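Local coordinates for chorismate synthase (Aquifex aeolicus, PDB 1Q1L), which catalyses the FMNH2-dependent elimination of phosphate from 5-enolpyruvylshikimate-3-phosphate to give chorismate, the branch-point precursor of the aromatic amino acids, at the interface of chains A and B. Residues are numbered along the deposited sequence; one frame, centred on the assembly and turned at random. Chains: chain A/B, Chorismate synthase.

The interface of chains A and B. Residues chain A 5, 258-259, 262, 366; chain B 248-249, 254.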
loop_
_atom_site.group_PDB
_atom_site.type_symbol
_atom_site.label_atom_id
_atom_site.label_comp_id
_atom_site.label_asym_id
_atom_site.label_seq_id
_atom_site.Cartn_x
_atom_site.Cartn_y
_atom_site.Cartn_z
ATOM N N SER A 5 -5.951 4.837 -3.688
ATOM C CA SER A 5 -5.541 3.484 -3.218
ATOM C C SER A 5 -6.638 2.821 -2.388
ATOM O O SER A 5 -7.129 3.392 -1.415
ATOM C CB SER A 5 -4.256 3.582 -2.394
ATOM O OG SER A 5 -3.793 2.299 -2.006
ATOM N N GLN A 258 -11.164 10.809 -5.265
ATOM C CA GLN A 258 -10.056 10.341 -6.083
ATOM C C GLN A 258 -10.540 9.464 -7.224
ATOM O O GLN A 258 -10.082 9.602 -8.352
ATOM C CB GLN A 258 -9.049 9.550 -5.249
ATOM C CG GLN A 258 -8.010 8.827 -6.103
ATOM C CD GLN A 258 -6.810 8.359 -5.305
ATOM O OE1 GLN A 258 -6.952 7.761 -4.236
ATOM N NE2 GLN A 258 -5.614 8.620 -5.828
ATOM N N ALA A 259 -11.454 8.549 -6.925
ATOM C CA ALA A 259 -11.976 7.642 -7.945
ATOM C C ALA A 259 -12.655 8.386 -9.088
ATOM O O ALA A 259 -12.496 8.012 -10.253
ATOM C CB ALA A 259 -12.952 6.651 -7.317
ATOM N N SER A 262 -10.185 10.858 -11.048
ATOM C CA SER A 262 -9.189 10.109 -11.804
ATOM C C SER A 262 -9.691 9.785 -13.212
ATOM O O SER A 262 -8.909 9.428 -14.086
ATOM C CB SER A 262 -8.810 8.807 -11.076
ATOM O OG SER A 262 -9.846 7.841 -11.143
HETATM N N MSE A 366 -16.617 3.447 -11.029
HETATM C CA MSE A 366 -15.688 3.925 -10.004
HETATM C C MSE A 366 -16.323 3.929 -8.614
HETATM O O MSE A 366 -15.690 3.541 -7.626
HETATM C CB MSE A 366 -15.177 5.324 -10.360
HETATM C CG MSE A 366 -14.353 5.372 -11.645
HETATM SE SE MSE A 366 -12.968 3.996 -11.725
HETATM C CE MSE A 366 -11.945 4.525 -10.179
ATOM N N TRP B 248 -5.154 4.662 -12.875
ATOM C CA TRP B 248 -6.089 5.603 -12.245
ATOM C C TRP B 248 -5.625 6.209 -10.919
ATOM O O TRP B 248 -5.794 7.403 -10.682
ATOM C CB TRP B 248 -7.463 4.940 -12.033
ATOM C CG TRP B 248 -7.495 3.976 -10.879
ATOM C CD1 TRP B 248 -6.998 2.702 -10.859
ATOM C CD2 TRP B 248 -7.965 4.244 -9.549
ATOM N NE1 TRP B 248 -7.122 2.165 -9.600
ATOM C CE2 TRP B 248 -7.710 3.087 -8.776
ATOM C CE3 TRP B 248 -8.570 5.352 -8.935
ATOM C CZ2 TRP B 248 -8.042 3.004 -7.416
ATOM C CZ3 TRP B 248 -8.899 5.271 -7.583
ATOM C CH2 TRP B 248 -8.631 4.101 -6.837
ATOM N N ASP B 249 -5.030 5.401 -10.052
ATOM C CA ASP B 249 -4.606 5.912 -8.754
ATOM C C ASP B 249 -3.311 6.728 -8.735
ATOM O O ASP B 249 -2.918 7.254 -7.690
ATOM C CB ASP B 249 -4.533 4.760 -7.740
ATOM C CG ASP B 249 -3.458 3.740 -8.079
ATOM O OD1 ASP B 249 -3.313 3.368 -9.265
ATOM O OD2 ASP B 249 -2.766 3.296 -7.141
ATOM N N GLY B 254 -6.620 13.066 -9.118
ATOM C CA GLY B 254 -7.305 12.244 -8.141
ATOM C C GLY B 254 -6.636 12.343 -6.782
ATOM O O GLY B 254 -7.304 12.365 -5.755
HETATM O O HOH W 1 -5.546 9.333 -8.842
#
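B:Trp248 pushes its indole against A:Ala259, A:Gln258, A:Ser262 and A:Met366 at a two-fold interface of chorismate synthase, a homotetramer with the beta-alpha-beta sandwich fold. The tryptophan loses 62 Å² to chain A, and the benzo side of its ring makes the contact. CZ3 of B:Trp248 lies 3.9 Å from CA of A:Ala259, on helix 252-261. From one face comes the selenomethionine A:Met366, on helix 356-379, whose CE is 3.7 Å from CE3 of B:Trp248 and offset toward the rim. Its chain bends at chi2 and chi3, turning the terminal methyl toward the indole. CB of B:Asp249 sits over the centre of the opposite face, so the ring is held between a neighbour in its own 3-10 helix, 248-250, and a methyl of the partner. OG of A:Ser262 is 3.6 Å from CE3 of B:Trp248; this hydroxyl donates back to O of A:Ala259 at 2.8 Å, from above the carbonyl plane.

A:Gln258 leaves its helix with CG anti to the backbone N (chi1 170°) and continues extended, its CB passing 3.4 Å from O of B:Gly254. CG of A:Gln258 also lies against that oxygen and packs 4.0 Å from CZ3 of B:Trp248. This course delivers NE2 of A:Gln258 to a water at 3.1 Å, with an angle of 156° at the hydrogen. The water in turn lies 2.7 Å from O of B:Trp248, bridging the amide to chain B. B:Asp249 hides 32 Å² against chain A, its backbone O facing NE2 of A:Gln258 as a packing contact. Shortening A:Gln258 to an alanine would probably cost the water the amide that links it to chain A and open a gap where CG had packed.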